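Local coordinates for protein 2''-aminoglycoside nucleotidyltransferase (PDB 4WQK) that confers bacterial resistance to kanamycin, gentamicin and related aminoglycosides by adenylating their 2''-hydroxyl group, using two magnesium ions, at residues I129-F134 against R173-A178. Numbering follows the deposited sequence. Where two conformers were deposited one is given.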
# COMPACT_ATOMS: atom_id res chain seq x y z
N ILE A 129 4.79 1.84 -5.11
CA ILE A 129 4.24 3.06 -4.51
C ILE A 129 4.19 4.18 -5.55
O ILE A 129 3.15 4.86 -5.76
CB ILE A 129 5.07 3.46 -3.28
CG1 ILE A 129 4.91 2.43 -2.18
CG2 ILE A 129 4.73 4.88 -2.79
CD1 ILE A 129 5.93 2.60 -1.03
N ILE A 130 5.29 4.36 -6.26
CA ILE A 130 5.39 5.44 -7.24
C ILE A 130 4.50 5.15 -8.47
O ILE A 130 3.85 6.05 -9.00
CB ILE A 130 6.86 5.63 -7.62
CG1 ILE A 130 7.59 6.20 -6.42
CG2 ILE A 130 7.02 6.55 -8.84
CD1 ILE A 130 9.07 6.16 -6.54
N TRP A 131 4.45 3.89 -8.92
CA TRP A 131 3.59 3.49 -10.01
C TRP A 131 2.13 3.93 -9.79
O TRP A 131 1.47 4.39 -10.72
CB TRP A 131 3.66 1.98 -10.17
CG TRP A 131 3.10 1.37 -11.42
CD1 TRP A 131 1.90 0.71 -11.55
CD2 TRP A 131 3.75 1.28 -12.69
NE1 TRP A 131 1.77 0.21 -12.82
CE2 TRP A 131 2.87 0.58 -13.56
CE3 TRP A 131 4.97 1.75 -13.21
CZ2 TRP A 131 3.21 0.31 -14.89
CZ3 TRP A 131 5.29 1.49 -14.51
CH2 TRP A 131 4.42 0.76 -15.35
N ASP A 132 1.63 3.78 -8.56
CA ASP A 132 0.24 4.19 -8.30
C ASP A 132 0.03 5.67 -8.46
O ASP A 132 -1.06 6.12 -8.83
CB ASP A 132 -0.19 3.77 -6.89
CG ASP A 132 -1.09 2.56 -6.92
OD1 ASP A 132 -1.48 2.13 -8.03
OD2 ASP A 132 -1.38 2.01 -5.84
N TYR A 133 1.04 6.48 -8.15
CA TYR A 133 0.91 7.90 -8.42
C TYR A 133 0.79 8.20 -9.91
O TYR A 133 0.19 9.19 -10.31
CB TYR A 133 2.09 8.72 -7.87
CG TYR A 133 2.05 8.90 -6.38
CD1 TYR A 133 1.28 9.89 -5.80
CD2 TYR A 133 2.81 8.08 -5.55
CE1 TYR A 133 1.26 10.04 -4.39
CE2 TYR A 133 2.80 8.23 -4.17
CZ TYR A 133 2.03 9.20 -3.60
OH TYR A 133 2.05 9.29 -2.23
N PHE A 134 1.36 7.35 -10.76
CA PHE A 134 1.23 7.56 -12.19
C PHE A 134 -0.23 7.39 -12.64
O PHE A 134 -0.72 8.16 -13.47
CB PHE A 134 2.15 6.62 -12.99
CG PHE A 134 3.63 6.82 -12.69
CD1 PHE A 134 4.12 8.03 -12.19
CD2 PHE A 134 4.51 5.77 -12.93
CE1 PHE A 134 5.50 8.18 -11.94
CE2 PHE A 134 5.89 5.93 -12.67
CZ PHE A 134 6.37 7.14 -12.20
N ARG A 173 4.42 5.27 -19.33
CA ARG A 173 3.91 5.89 -20.55
C ARG A 173 3.88 4.88 -21.69
O ARG A 173 2.93 4.86 -22.49
CB ARG A 173 4.73 7.12 -20.95
CG ARG A 173 4.73 8.26 -19.95
CD ARG A 173 3.42 9.02 -19.86
NE ARG A 173 3.54 10.15 -18.93
CZ ARG A 173 3.56 10.04 -17.60
NH1 ARG A 173 3.67 11.12 -16.85
NH2 ARG A 173 3.48 8.85 -17.02
N SER A 174 4.91 4.04 -21.81
CA SER A 174 4.95 3.08 -22.89
C SER A 174 3.88 1.98 -22.69
O SER A 174 3.26 1.52 -23.66
CB SER A 174 6.35 2.49 -22.98
OG SER A 174 6.47 1.70 -24.13
N ARG A 175 3.69 1.57 -21.45
CA ARG A 175 2.69 0.57 -21.12
C ARG A 175 1.30 1.01 -21.56
O ARG A 175 0.57 0.21 -22.13
CB ARG A 175 2.68 0.26 -19.61
CG ARG A 175 1.53 -0.69 -19.16
CD ARG A 175 1.86 -2.14 -19.46
NE ARG A 175 2.83 -2.49 -18.42
CZ ARG A 175 2.52 -2.66 -17.13
NH1 ARG A 175 1.26 -2.57 -16.68
NH2 ARG A 175 3.48 -2.99 -16.29
N TYR A 176 0.95 2.26 -21.29
CA TYR A 176 -0.42 2.72 -21.49
C TYR A 176 -0.57 3.69 -22.66
O TYR A 176 -1.65 4.26 -22.86
CB TYR A 176 -0.93 3.35 -20.19
CG TYR A 176 -1.07 2.29 -19.09
CD1 TYR A 176 -1.99 1.24 -19.24
CD2 TYR A 176 -0.26 2.32 -17.95
CE1 TYR A 176 -2.12 0.28 -18.27
CE2 TYR A 176 -0.39 1.37 -16.95
CZ TYR A 176 -1.33 0.35 -17.11
OH TYR A 176 -1.41 -0.60 -16.11
N ALA A 177 0.46 3.79 -23.49
CA ALA A 177 0.35 4.55 -24.74
C ALA A 177 -0.71 3.94 -25.65
O ALA A 177 -0.79 2.72 -25.80
CB ALA A 177 1.70 4.59 -25.45
N ALA A 178 -1.53 4.80 -26.25
CA ALA A 178 -2.41 4.37 -27.32
C ALA A 178 -2.17 5.31 -28.50
O ALA A 178 -1.82 4.88 -29.60
CB ALA A 178 -3.88 4.39 -26.89
OXT ALA A 178 -2.30 6.53 -28.34
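Arg175 and Tyr176, on helix 162-176, meet the indole of Trp131 on helix 126-139. Both helices belong to the C-terminal domain. One turn before Tyr176, the Phe172 ring is met edge-to-face by each of the rings of Trp131 and Phe134.

Arg175 makes the closest approach. Its CG is anti to the backbone N (chi1 174°), and bends at chi2 and chi3 fold the chain back toward the indole. The guanidinium then turns one face to Trp131 CZ2, which is offset toward the rim of the group. Arg175 NH2 lies 3.6 Å from Trp131 CZ2, and Arg175 CZ lies 3.8 Å from the same atom. The two planes are 44° apart, so this is a tilted contact at the benzo end of the indole and not a flat stack. Arg175 NH1 donates to the backbone O of Glu102, which helps to hold the group in place.

Tyr176 reaches the same carbon from the opposite side of the indole plane to Arg175. Its CE2 touches Trp131 CZ2 at 4.3 Å, an oblique apolar contact. One face of its ring is covered by Arg175 CG, 3.5 Å above the plane. Tyr176 OH is hydrogen-bonded to Glu102 OE2 and to Tyr135 OH, and Tyr135 OH also bonds Trp131 NE1. The Tyr176 side chain is about 8 Å from that of Ala101, a kanamycin-binding residue.

No hydrogen bond joins the two segments directly. The contact is van der Waals packing of aromatic carbon against a guanidinium and a phenol. Their polar ends are bonded elsewhere, the guanidinium to Glu102 and the phenol to both Glu102 and Tyr135.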